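Local coordinates for protein acyl-ACP thioesterase (Bacteroides thetaiotaomicron, PDB 2ESS) that probably hydrolyses fatty acyl-ACP thioesters to release free fatty acids, and binds calcium, at residues V85-F97 / I107-L119. Numbering follows the deposited sequence.
Sequences VENVYRLFTDRNF and IGYARSVWAMINL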
loop_
_atom_site.group_PDB
_atom_site.type_symbol
_atom_site.label_atom_id
_atom_site.label_comp_id
_atom_site.label_asym_id
_atom_site.label_seq_id
_atom_site.Cartn_x
_atom_site.Cartn_y
_atom_site.Cartn_z
ATOM N N VAL A 85 -17.789 6.539 -16.978
ATOM C CA VAL A 85 -18.816 7.386 -16.404
ATOM C C VAL A 85 -20.171 6.913 -16.833
ATOM O O VAL A 85 -20.455 6.847 -18.015
ATOM C CB VAL A 85 -18.626 8.871 -16.833
ATOM C CG1 VAL A 85 -19.750 9.780 -16.283
ATOM C CG2 VAL A 85 -17.274 9.379 -16.360
ATOM N N GLU A 86 -21.019 6.573 -15.860
ATOM C CA GLU A 86 -22.379 6.124 -16.146
ATOM C C GLU A 86 -23.364 7.274 -16.210
ATOM O O GLU A 86 -24.212 7.314 -17.094
ATOM C CB GLU A 86 -22.846 5.111 -15.104
ATOM C CG GLU A 86 -24.267 4.700 -15.317
ATOM C CD GLU A 86 -24.724 3.673 -14.302
ATOM O OE1 GLU A 86 -24.664 3.978 -13.078
ATOM O OE2 GLU A 86 -25.151 2.584 -14.746
ATOM N N ASN A 87 -23.268 8.198 -15.259
ATOM C CA ASN A 87 -24.154 9.377 -15.219
ATOM C C ASN A 87 -23.452 10.593 -14.689
ATOM O O ASN A 87 -22.622 10.492 -13.808
ATOM C CB ASN A 87 -25.347 9.147 -14.267
ATOM C CG ASN A 87 -26.452 8.297 -14.887
ATOM O OD1 ASN A 87 -26.825 7.267 -14.329
ATOM N ND2 ASN A 87 -26.989 8.741 -16.038
ATOM N N VAL A 88 -23.869 11.748 -15.178
ATOM C CA VAL A 88 -23.438 13.023 -14.651
ATOM C C VAL A 88 -24.735 13.724 -14.280
ATOM O O VAL A 88 -25.464 14.191 -15.146
ATOM C CB VAL A 88 -22.616 13.856 -15.672
ATOM C CG1 VAL A 88 -22.323 15.270 -15.123
ATOM C CG2 VAL A 88 -21.303 13.112 -15.999
ATOM N N TYR A 89 -25.022 13.713 -12.986
ATOM C CA TYR A 89 -26.180 14.373 -12.425
ATOM C C TYR A 89 -25.839 15.778 -11.977
ATOM O O TYR A 89 -24.700 16.151 -12.002
ATOM C CB TYR A 89 -26.677 13.581 -11.224
ATOM C CG TYR A 89 -27.250 12.225 -11.552
ATOM C CD1 TYR A 89 -27.884 11.959 -12.763
ATOM C CD2 TYR A 89 -27.249 11.241 -10.595
ATOM C CE1 TYR A 89 -28.456 10.704 -13.007
ATOM C CE2 TYR A 89 -27.795 10.029 -10.825
ATOM C CZ TYR A 89 -28.406 9.761 -12.014
ATOM O OH TYR A 89 -28.927 8.502 -12.168
ATOM N N ARG A 90 -26.838 16.557 -11.567
ATOM C CA ARG A 90 -26.580 17.947 -11.135
ATOM C C ARG A 90 -25.616 18.033 -9.971
ATOM O O ARG A 90 -24.721 18.881 -9.954
ATOM C CB ARG A 90 -27.871 18.660 -10.770
ATOM C CG ARG A 90 -28.782 18.973 -11.965
ATOM C CD ARG A 90 -28.061 19.697 -13.113
ATOM N NE ARG A 90 -27.213 20.772 -12.603
ATOM C CZ ARG A 90 -27.649 21.977 -12.245
ATOM N NH1 ARG A 90 -28.949 22.281 -12.363
ATOM N NH2 ARG A 90 -26.772 22.882 -11.781
ATOM N N LEU A 91 -25.759 17.126 -9.009
ATOM C CA LEU A 91 -24.949 17.178 -7.785
ATOM C C LEU A 91 -23.892 16.089 -7.659
ATOM O O LEU A 91 -22.956 16.219 -6.860
ATOM C CB LEU A 91 -25.896 17.184 -6.542
ATOM C CG LEU A 91 -26.912 18.334 -6.530
ATOM C CD1 LEU A 91 -28.024 18.128 -5.489
ATOM C CD2 LEU A 91 -26.191 19.651 -6.334
ATOM N N PHE A 92 -24.015 15.018 -8.446
ATOM C CA PHE A 92 -23.107 13.875 -8.343
ATOM C C PHE A 92 -22.795 13.248 -9.689
ATOM O O PHE A 92 -23.608 13.316 -10.608
ATOM C CB PHE A 92 -23.730 12.759 -7.496
ATOM C CG PHE A 92 -24.041 13.151 -6.093
ATOM C CD1 PHE A 92 -23.069 13.061 -5.098
ATOM C CD2 PHE A 92 -25.318 13.612 -5.766
ATOM C CE1 PHE A 92 -23.383 13.418 -3.795
ATOM C CE2 PHE A 92 -25.635 13.970 -4.468
ATOM C CZ PHE A 92 -24.667 13.887 -3.489
ATOM N N THR A 93 -21.640 12.589 -9.769
ATOM C CA THR A 93 -21.280 11.762 -10.909
ATOM C C THR A 93 -21.111 10.330 -10.457
ATOM O O THR A 93 -20.495 10.089 -9.422
ATOM C CB THR A 93 -19.977 12.254 -11.556
ATOM O OG1 THR A 93 -20.240 13.537 -12.105
ATOM C CG2 THR A 93 -19.516 11.333 -12.670
ATOM N N ASP A 94 -21.710 9.414 -11.212
ATOM C CA ASP A 94 -21.603 7.977 -10.956
ATOM C C ASP A 94 -20.557 7.403 -11.917
ATOM O O ASP A 94 -20.724 7.461 -13.126
ATOM C CB ASP A 94 -22.956 7.294 -11.151
ATOM C CG ASP A 94 -24.006 7.755 -10.133
ATOM O OD1 ASP A 94 -23.664 8.360 -9.071
ATOM O OD2 ASP A 94 -25.198 7.543 -10.430
ATOM N N ARG A 95 -19.478 6.883 -11.357
ATOM C CA ARG A 95 -18.426 6.225 -12.088
ATOM C C ARG A 95 -18.411 4.737 -11.710
ATOM O O ARG A 95 -18.379 4.387 -10.524
ATOM C CB ARG A 95 -17.077 6.801 -11.745
ATOM C CG ARG A 95 -15.950 5.907 -12.263
ATOM C CD ARG A 95 -14.597 6.495 -12.164
ATOM N NE ARG A 95 -14.317 7.676 -12.993
ATOM C CZ ARG A 95 -14.033 7.682 -14.282
ATOM N NH1 ARG A 95 -14.140 6.593 -15.022
ATOM N NH2 ARG A 95 -13.735 8.835 -14.866
ATOM N N ASN A 96 -18.425 3.877 -12.726
ATOM C CA ASN A 96 -18.516 2.422 -12.533
ATOM C C ASN A 96 -17.264 1.757 -12.992
ATOM O O ASN A 96 -16.418 2.376 -13.694
ATOM C CB ASN A 96 -19.743 1.870 -13.236
ATOM C CG ASN A 96 -21.032 2.380 -12.610
ATOM O OD1 ASN A 96 -21.031 2.961 -11.510
ATOM N ND2 ASN A 96 -22.115 2.217 -13.320
ATOM N N PHE A 97 -17.112 0.526 -12.536
ATOM C CA PHE A 97 -15.893 -0.271 -12.751
ATOM C C PHE A 97 -16.243 -1.741 -12.998
ATOM O O PHE A 97 -17.262 -2.258 -12.500
ATOM C CB PHE A 97 -14.955 -0.251 -11.537
ATOM C CG PHE A 97 -14.578 1.094 -11.071
ATOM C CD1 PHE A 97 -15.370 1.761 -10.153
ATOM C CD2 PHE A 97 -13.395 1.690 -11.509
ATOM C CE1 PHE A 97 -14.998 3.014 -9.693
ATOM C CE2 PHE A 97 -13.030 2.924 -11.065
ATOM C CZ PHE A 97 -13.837 3.602 -10.167
ATOM N N ILE A 107 -14.773 -10.684 -12.958
ATOM C CA ILE A 107 -14.822 -11.273 -11.614
ATOM C C ILE A 107 -15.418 -10.329 -10.557
ATOM O O ILE A 107 -15.700 -10.743 -9.423
ATOM C CB ILE A 107 -13.437 -11.789 -11.125
ATOM C CG1 ILE A 107 -12.378 -10.672 -11.107
ATOM C CG2 ILE A 107 -13.038 -13.054 -11.939
ATOM C CD1 ILE A 107 -11.101 -10.971 -10.345
ATOM N N GLY A 108 -15.612 -9.081 -10.924
ATOM C CA GLY A 108 -16.292 -8.147 -10.029
ATOM C C GLY A 108 -16.645 -6.826 -10.688
ATOM O O GLY A 108 -16.240 -6.539 -11.834
ATOM N N TYR A 109 -17.423 -6.031 -9.944
ATOM C CA TYR A 109 -17.851 -4.722 -10.368
ATOM C C TYR A 109 -17.765 -3.758 -9.204
ATOM O O TYR A 109 -17.777 -4.167 -8.078
ATOM C CB TYR A 109 -19.282 -4.736 -10.871
ATOM C CG TYR A 109 -19.477 -5.556 -12.078
ATOM C CD1 TYR A 109 -19.152 -5.063 -13.327
ATOM C CD2 TYR A 109 -19.947 -6.855 -11.974
ATOM C CE1 TYR A 109 -19.302 -5.863 -14.470
ATOM C CE2 TYR A 109 -20.095 -7.656 -13.090
ATOM C CZ TYR A 109 -19.781 -7.151 -14.327
ATOM O OH TYR A 109 -19.951 -7.960 -15.405
ATOM N N ALA A 110 -17.676 -2.468 -9.508
ATOM C CA ALA A 110 -17.748 -1.439 -8.497
ATOM C C ALA A 110 -18.535 -0.234 -9.014
ATOM O O ALA A 110 -18.572 0.034 -10.230
ATOM C CB ALA A 110 -16.348 -1.043 -7.990
ATOM N N ARG A 111 -19.186 0.449 -8.063
ATOM C CA ARG A 111 -19.906 1.697 -8.302
ATOM C C ARG A 111 -19.358 2.739 -7.333
ATOM O O ARG A 111 -19.180 2.438 -6.159
ATOM C CB ARG A 111 -21.392 1.523 -8.057
ATOM C CG ARG A 111 -22.097 0.669 -9.084
ATOM C CD ARG A 111 -23.581 0.530 -8.757
ATOM N NE ARG A 111 -24.225 -0.026 -9.930
ATOM C CZ ARG A 111 -24.747 0.669 -10.927
ATOM N NH1 ARG A 111 -24.803 1.998 -10.916
ATOM N NH2 ARG A 111 -25.235 0.010 -11.952
ATOM N N SER A 112 -19.091 3.943 -7.839
ATOM C CA SER A 112 -18.587 5.066 -7.030
ATOM C C SER A 112 -19.444 6.294 -7.318
ATOM O O SER A 112 -19.989 6.452 -8.426
ATOM C CB SER A 112 -17.106 5.344 -7.291
ATOM O OG SER A 112 -16.814 5.718 -8.639
ATOM N N VAL A 113 -19.621 7.129 -6.299
ATOM C CA VAL A 113 -20.476 8.328 -6.389
ATOM C C VAL A 113 -19.610 9.476 -5.885
ATOM O O VAL A 113 -19.003 9.394 -4.817
ATOM C CB VAL A 113 -21.779 8.211 -5.562
ATOM C CG1 VAL A 113 -22.612 9.553 -5.614
ATOM C CG2 VAL A 113 -22.602 6.946 -5.981
ATOM N N TRP A 114 -19.495 10.494 -6.713
ATOM C CA TRP A 114 -18.571 11.618 -6.475
ATOM C C TRP A 114 -19.359 12.907 -6.466
ATOM O O TRP A 114 -20.166 13.133 -7.365
ATOM C CB TRP A 114 -17.525 11.702 -7.606
ATOM C CG TRP A 114 -16.692 10.475 -7.732
ATOM C CD1 TRP A 114 -17.046 9.289 -8.304
ATOM C CD2 TRP A 114 -15.370 10.314 -7.260
ATOM N NE1 TRP A 114 -16.032 8.410 -8.189
ATOM C CE2 TRP A 114 -14.978 9.014 -7.569
ATOM C CE3 TRP A 114 -14.454 11.168 -6.630
ATOM C CZ2 TRP A 114 -13.706 8.525 -7.271
ATOM C CZ3 TRP A 114 -13.209 10.672 -6.310
ATOM C CH2 TRP A 114 -12.851 9.371 -6.628
ATOM N N ALA A 115 -19.097 13.787 -5.499
ATOM C CA ALA A 115 -19.704 15.115 -5.515
ATOM C C ALA A 115 -18.703 16.100 -6.142
ATOM O O ALA A 115 -17.521 15.892 -6.087
ATOM C CB ALA A 115 -20.082 15.590 -4.102
HETATM N N MSE A 116 -19.206 17.157 -6.750
HETATM C CA MSE A 116 -18.361 18.303 -7.130
HETATM C C MSE A 116 -18.655 19.478 -6.209
HETATM O O MSE A 116 -19.793 19.865 -6.079
HETATM C CB MSE A 116 -18.601 18.731 -8.551
HETATM C CG MSE A 116 -17.885 20.030 -8.839
HETATM SE SE MSE A 116 -17.735 20.422 -10.699
HETATM C CE MSE A 116 -19.303 19.005 -11.517
ATOM N N ILE A 117 -17.641 20.024 -5.562
ATOM C CA ILE A 117 -17.863 21.123 -4.621
ATOM C C ILE A 117 -17.012 22.328 -4.987
ATOM O O ILE A 117 -15.883 22.182 -5.495
ATOM C CB ILE A 117 -17.581 20.716 -3.138
ATOM C CG1 ILE A 117 -16.108 20.465 -2.880
ATOM C CG2 ILE A 117 -18.367 19.449 -2.741
ATOM C CD1 ILE A 117 -15.732 20.681 -1.441
ATOM N N ASN A 118 -17.568 23.508 -4.727
ATOM C CA ASN A 118 -16.837 24.751 -4.836
ATOM C C ASN A 118 -15.807 24.824 -3.721
ATOM O O ASN A 118 -16.116 24.557 -2.555
ATOM C CB ASN A 118 -17.808 25.926 -4.778
ATOM C CG ASN A 118 -17.117 27.246 -4.971
ATOM O OD1 ASN A 118 -16.421 27.710 -4.094
ATOM N ND2 ASN A 118 -17.295 27.841 -6.121
ATOM N N LEU A 119 -14.566 25.159 -4.058
ATOM C CA LEU A 119 -13.494 25.179 -3.047
ATOM C C LEU A 119 -13.489 26.409 -2.102
ATOM O O LEU A 119 -12.845 26.387 -1.053
ATOM C CB LEU A 119 -12.134 25.078 -3.725
ATOM C CG LEU A 119 -11.759 23.792 -4.422
ATOM C CD1 LEU A 119 -10.384 24.009 -5.147
ATOM C CD2 LEU A 119 -11.689 22.577 -3.475
HETATM O O HOH W 1 -22.059 18.361 -5.579
HETATM O O HOH W 2 -21.897 4.602 -9.487
#
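Over one face of the R111 guanidinium lies the amide nitrogen ND2 of N96, the two planes turned 69° apart, while E86 approaches near the guanidinium edge. There OE1 of E86 takes NH1 of R111 on its syn lone pair at 2.9 Å, a salt bridge bent to 139° at the hydrogen. NE and NH2 of R111 bond to the carbonyls of I146 and C144. The F97 ring turns its edge to A110 O and to S112 OG, the latter 3.4 Å from F97 CE1; F97 CD1 also makes an apolar contact with A110 CB at 3.7 Å. W114 likewise has T93 O in plane at its edge, and its NE1 gives a hydrogen bond of 2.8 Å to S112 OG. That hydroxyl sits between the backbone N and the carbonyl carbon (chi1 62°), which brings S112 OG within 2.8 Å of R95 O, and it donates there. R95 O thus accepts twice, from S112 N and from S112 OG, while the hydroxyl is fixed by one bond given and one received. On the D94, N96 and R111 face, F92 CD1 packs 3.6 Å from V113 CG1, and a water donates to both N96 OD1 and S112 O.

The two strands, 92-97 and 107-118, run antiparallel, T93, R95 and F97 forming hydrogen-bonded pairs with W114, S112 and A110. On the face of F97, R95 and W114, F97 and A110 rest on L35, R95 on A39 and W114 on L36, all of helix 28-45. E86 and N87 both face D94, a classic beta bulge in the preceding strand pairing. The whole illustrates a beta hairpin packed on a long helix, characteristic of the hotdog fold, here in the N-terminal acyl-ACP thioesterase domain.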